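Local coordinates for 11S globulin isoform 1 (Cocos nucifera, PDB 5WPW), which serves as a seed storage protein of coconut, an 11S globulin that assembles into hexamers and acts as a nutrient reserve, at residues A[183-188]-A[198-203]; A[299-304]-A[348-353]. The protein carries 2 engineered substitutions. All coordinates share one frame; numbering follows the deposited sequence.

Interaction 1: A[183-188]-A[198-203]; sequences FSTELL and LARKLQ
Arg-200 NH1 donates a hydrogen bond to Thr-185 OG1 across the two helices, with an N-H...O angle of 148°. The modelled length of 2.3 Å is too short to be taken literally and suggests strain in the model here. Arg-200 reaches the threonine by folding back at chi2 and chi3 (-42° and -52°), so its chain crosses Thr-185 at about a right angle. OG1 lies at the edge of the guanidinium, near its plane. The Gln-203 amide is crowded against the same group, and its placement is uncertain. As modelled, NE2 of Gln-203 is 2.7 Å from Phe-183 O. NE2 hydrogen-bonds to Leu-180 O.

The apolar part is centred on Leu-188 and Ala-199. Leu-188 CB meets Ala-199 CB at 4.4 Å, and Leu-188 CD2 slides past Gln-203 CG at 3.9 Å. Thr-185 CG2 rests against Arg-200 CD at 3.4 Å.

Ser-184 is the N-cap of the first helix, its OG accepting a weak bond from Leu-187 N. Ser-184 N bonds to Glu-321 of a neighbouring subunit, and Leu-187 packs on Leu-350 there. The pair forms a helical hairpin of the N-terminal cupin half, of the kind found in 11S globulins, that packs against the next subunit.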
# COMPACT_ATOMS: atom_id res chain seq x y z
N PHE A 183 -34.85 -1.80 -22.67
CA PHE A 183 -34.67 -3.05 -23.38
C PHE A 183 -35.94 -3.42 -24.14
O PHE A 183 -37.05 -3.07 -23.73
CB PHE A 183 -34.30 -4.17 -22.42
CG PHE A 183 -32.94 -4.03 -21.84
CD1 PHE A 183 -31.84 -3.88 -22.66
CD2 PHE A 183 -32.76 -4.00 -20.47
CE1 PHE A 183 -30.57 -3.74 -22.12
CE2 PHE A 183 -31.51 -3.87 -19.93
CZ PHE A 183 -30.41 -3.74 -20.75
N SER A 184 -35.76 -4.12 -25.25
CA SER A 184 -36.92 -4.64 -25.96
C SER A 184 -37.56 -5.77 -25.16
O SER A 184 -36.89 -6.51 -24.44
CB SER A 184 -36.52 -5.12 -27.36
OG SER A 184 -36.28 -6.51 -27.36
N THR A 185 -38.88 -5.89 -25.29
CA THR A 185 -39.61 -6.88 -24.51
C THR A 185 -39.14 -8.30 -24.81
O THR A 185 -38.94 -9.10 -23.89
CB THR A 185 -41.10 -6.76 -24.77
OG1 THR A 185 -41.52 -5.41 -24.50
CG2 THR A 185 -41.87 -7.74 -23.89
N GLU A 186 -38.97 -8.64 -26.09
CA GLU A 186 -38.60 -10.00 -26.45
C GLU A 186 -37.24 -10.40 -25.87
O GLU A 186 -37.08 -11.53 -25.38
CB GLU A 186 -38.61 -10.16 -27.97
CG GLU A 186 -37.85 -9.10 -28.74
CD GLU A 186 -37.71 -9.44 -30.23
OE1 GLU A 186 -38.59 -9.03 -31.03
OE2 GLU A 186 -36.74 -10.14 -30.60
N LEU A 187 -36.25 -9.52 -25.93
CA LEU A 187 -34.94 -9.91 -25.42
C LEU A 187 -34.94 -9.97 -23.89
O LEU A 187 -34.32 -10.85 -23.30
CB LEU A 187 -33.86 -8.96 -25.93
CG LEU A 187 -32.93 -9.53 -27.03
CD1 LEU A 187 -32.09 -10.71 -26.55
CD2 LEU A 187 -33.73 -9.93 -28.27
N LEU A 188 -35.68 -9.06 -23.25
CA LEU A 188 -35.83 -9.10 -21.80
C LEU A 188 -36.49 -10.40 -21.36
O LEU A 188 -36.06 -11.04 -20.39
CB LEU A 188 -36.62 -7.88 -21.34
CG LEU A 188 -36.52 -7.46 -19.88
CD1 LEU A 188 -35.07 -7.15 -19.55
CD2 LEU A 188 -37.41 -6.25 -19.64
N LEU A 198 -44.88 -10.99 -18.19
CA LEU A 198 -44.08 -10.67 -17.03
C LEU A 198 -42.96 -9.68 -17.38
O LEU A 198 -42.71 -8.73 -16.63
CB LEU A 198 -43.51 -11.94 -16.42
CG LEU A 198 -42.84 -11.81 -15.07
CD1 LEU A 198 -43.76 -11.09 -14.10
CD2 LEU A 198 -42.44 -13.19 -14.56
N ALA A 199 -42.27 -9.90 -18.51
CA ALA A 199 -41.23 -8.96 -18.90
C ALA A 199 -41.79 -7.56 -19.11
O ALA A 199 -41.13 -6.58 -18.76
CB ALA A 199 -40.52 -9.47 -20.16
N ARG A 200 -43.02 -7.44 -19.64
CA ARG A 200 -43.64 -6.13 -19.76
C ARG A 200 -43.87 -5.49 -18.40
O ARG A 200 -43.73 -4.26 -18.26
CB ARG A 200 -44.98 -6.21 -20.49
CG ARG A 200 -44.92 -6.28 -21.99
CD ARG A 200 -43.90 -5.34 -22.61
NE ARG A 200 -43.94 -3.92 -22.24
CZ ARG A 200 -43.21 -2.99 -22.87
NH1 ARG A 200 -42.40 -3.36 -23.85
NH2 ARG A 200 -43.24 -1.72 -22.50
N LYS A 201 -44.29 -6.28 -17.41
CA LYS A 201 -44.53 -5.72 -16.08
C LYS A 201 -43.23 -5.25 -15.43
O LYS A 201 -43.25 -4.29 -14.65
CB LYS A 201 -45.25 -6.73 -15.19
CG LYS A 201 -46.66 -7.14 -15.69
CD LYS A 201 -47.27 -8.30 -14.89
CE LYS A 201 -47.77 -7.87 -13.50
NZ LYS A 201 -48.89 -6.88 -13.54
N LEU A 202 -42.11 -5.90 -15.73
CA LEU A 202 -40.85 -5.42 -15.18
C LEU A 202 -40.52 -4.02 -15.68
O LEU A 202 -39.87 -3.25 -14.97
CB LEU A 202 -39.72 -6.38 -15.51
CG LEU A 202 -39.75 -7.64 -14.65
CD1 LEU A 202 -38.78 -8.64 -15.21
CD2 LEU A 202 -39.45 -7.34 -13.18
N GLN A 203 -40.97 -3.67 -16.89
CA GLN A 203 -40.69 -2.37 -17.47
C GLN A 203 -41.51 -1.24 -16.85
O GLN A 203 -41.25 -0.07 -17.16
CB GLN A 203 -40.89 -2.43 -18.98
CG GLN A 203 -39.77 -3.19 -19.67
CD GLN A 203 -39.99 -3.38 -21.15
OE1 GLN A 203 -40.99 -3.96 -21.57
NE2 GLN A 203 -39.04 -2.94 -21.95

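Interaction 2: A[299-304]-A[348-353]; sequences VSPHWN and AMLERA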
# COMPACT_ATOMS: atom_id res chain seq x y z
N VAL A 299 -17.47 27.00 17.90
CA VAL A 299 -16.41 26.23 17.27
C VAL A 299 -15.29 27.21 16.92
O VAL A 299 -15.51 28.21 16.24
CB VAL A 299 -16.92 25.49 16.02
CG1 VAL A 299 -15.81 24.59 15.48
CG2 VAL A 299 -18.12 24.64 16.36
N SER A 300 -14.09 26.91 17.41
CA SER A 300 -12.90 27.70 17.16
C SER A 300 -12.77 28.02 15.67
O SER A 300 -13.09 27.17 14.82
CB SER A 300 -11.67 26.91 17.63
OG SER A 300 -10.47 27.66 17.56
N PRO A 301 -12.35 29.24 15.32
CA PRO A 301 -12.03 29.54 13.92
C PRO A 301 -11.07 28.51 13.35
O PRO A 301 -10.10 28.12 13.99
CB PRO A 301 -11.39 30.94 13.98
CG PRO A 301 -11.91 31.53 15.23
CD PRO A 301 -12.13 30.40 16.20
N HIS A 302 -11.38 28.04 12.15
CA HIS A 302 -10.59 26.97 11.53
C HIS A 302 -10.74 27.08 10.03
O HIS A 302 -11.67 27.73 9.51
CB HIS A 302 -11.02 25.58 12.02
CG HIS A 302 -12.46 25.24 11.72
ND1 HIS A 302 -13.51 25.75 12.47
CD2 HIS A 302 -13.01 24.43 10.79
CE1 HIS A 302 -14.65 25.29 11.98
NE2 HIS A 302 -14.38 24.48 10.96
N TRP A 303 -9.82 26.43 9.32
CA TRP A 303 -10.05 26.15 7.91
C TRP A 303 -9.93 24.65 7.63
O TRP A 303 -9.24 23.91 8.35
CB TRP A 303 -9.09 26.96 7.03
CG TRP A 303 -7.66 26.56 7.08
CD1 TRP A 303 -7.02 25.62 6.28
CD2 TRP A 303 -6.66 27.12 7.91
NE1 TRP A 303 -5.69 25.57 6.60
CE2 TRP A 303 -5.44 26.49 7.59
CE3 TRP A 303 -6.68 28.11 8.91
CZ2 TRP A 303 -4.24 26.80 8.25
CZ3 TRP A 303 -5.49 28.43 9.54
CH2 TRP A 303 -4.28 27.77 9.22
N ASN A 304 -10.66 24.20 6.61
CA ASN A 304 -10.54 22.83 6.15
C ASN A 304 -9.30 22.70 5.28
O ASN A 304 -9.15 23.44 4.31
CB ASN A 304 -11.77 22.41 5.36
CG ASN A 304 -12.97 22.23 6.24
OD1 ASN A 304 -13.09 21.23 6.94
ND2 ASN A 304 -13.86 23.21 6.23
N ALA A 348 -11.64 30.12 5.89
CA ALA A 348 -11.66 30.12 7.34
C ALA A 348 -13.09 30.33 7.81
O ALA A 348 -13.82 31.12 7.23
CB ALA A 348 -10.74 31.21 7.91
N MET A 349 -13.48 29.61 8.84
CA MET A 349 -14.85 29.73 9.31
C MET A 349 -14.95 29.62 10.82
O MET A 349 -14.10 29.02 11.50
CB MET A 349 -15.75 28.70 8.64
CG MET A 349 -15.65 27.34 9.24
SD MET A 349 -17.34 26.72 9.08
CE MET A 349 -17.10 25.01 9.53
N LEU A 350 -16.06 30.14 11.32
CA LEU A 350 -16.32 30.37 12.72
C LEU A 350 -17.82 30.18 12.93
O LEU A 350 -18.61 30.63 12.09
CB LEU A 350 -15.86 31.79 13.08
CG LEU A 350 -16.12 32.50 14.39
CD1 LEU A 350 -15.04 33.57 14.56
CD2 LEU A 350 -17.51 33.11 14.40
N GLU A 351 -18.20 29.49 14.01
CA GLU A 351 -19.61 29.25 14.32
C GLU A 351 -19.90 29.51 15.80
O GLU A 351 -19.10 29.14 16.67
CB GLU A 351 -20.03 27.82 14.00
CG GLU A 351 -20.02 27.52 12.53
CD GLU A 351 -19.71 26.08 12.25
OE1 GLU A 351 -19.50 25.32 13.23
OE2 GLU A 351 -19.69 25.71 11.07
N ARG A 352 -21.05 30.12 16.07
CA ARG A 352 -21.50 30.36 17.44
C ARG A 352 -22.98 30.01 17.55
O ARG A 352 -23.80 30.53 16.80
CB ARG A 352 -21.26 31.80 17.86
CG ARG A 352 -21.44 32.02 19.35
CD ARG A 352 -22.29 33.25 19.61
NE ARG A 352 -21.49 34.47 19.65
CZ ARG A 352 -20.78 34.85 20.71
NH1 ARG A 352 -20.78 34.11 21.81
NH2 ARG A 352 -20.08 35.98 20.67
N ALA A 353 -23.30 29.11 18.48
CA ALA A 353 -24.69 28.74 18.69
C ALA A 353 -25.45 29.90 19.34
O ALA A 353 -24.88 30.69 20.10
CB ALA A 353 -24.78 27.50 19.58
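His-302 and Met-349 both have CG lying over their own backbone, flanked by N and C (chi1 60° and 79°), so the two side chains run alongside each other. Met-349 then bends at chi2 (145°). Its CG lies over a face of the imidazole, 3.9 Å from the ring centroid, as a CH-pi contact. Its methyl CE comes to 3.1 Å from His-302 NE2, a tight approach, while SD stands obliquely to the ring.

The imidazole is also held by its own strand. His-302 ND1 donates to Ser-300 O at 2.8 Å, nearly straight and almost in the ring plane. That bond fixes the rotation of the ring and shows that ND1 carries a proton.

Two backbone bonds join His-302 and Met-349 as a hydrogen-bonded antiparallel pair. The shorter, Met-349 N to His-302 O, is 2.7 Å. Val-299 N donates to Glu-351 O at 3.0 Å. Between these pairs the register shifts by one residue, a beta bulge that includes Pro-301. Glu-351 N is buried with no partner. Pro-301 CA makes a C-H...O contact to Met-349 O at 3.2 Å.

On the other side, Pro-301 CG touches Leu-350 CD1 at 3.8 Å. A neighbouring subunit covers this side: Leu-350 packs on its Leu-187, and Trp-303 NE1 bonds to its Gly-121 O. The His-302 side faces inward, where Met-349 and Glu-351 meet Met-311 of strand 309-314. Val-299 CG2 lies 3.5 Å from Glu-351 OE1. These are neighbouring antiparallel strands of the C-terminal cupin beta-barrel, with one face turned to the barrel interior and the other to the subunit interface.

Interactions 1 and 2 share no helix or strand. Their centres lie 55 Å apart, on opposite sides of the chain's centre, and their nearest atoms are about 41 Å apart. Interaction 1 pairs two helices in the outlying helical hairpin of the N-terminal half. It is also mostly buried in the hexamer, with Thr-185 and Arg-200 partly exposed. Interaction 2 belongs to the C-terminal barrel, and all its touching residues are buried. The first relies mainly on side chains; the second is built on backbone bonds between strands, with a histidine-methionine contact beside them. Both reach subunit interfaces. The packing of Leu-187 on Leu-350 of another subunit joins copies of the two regions in the hexamer.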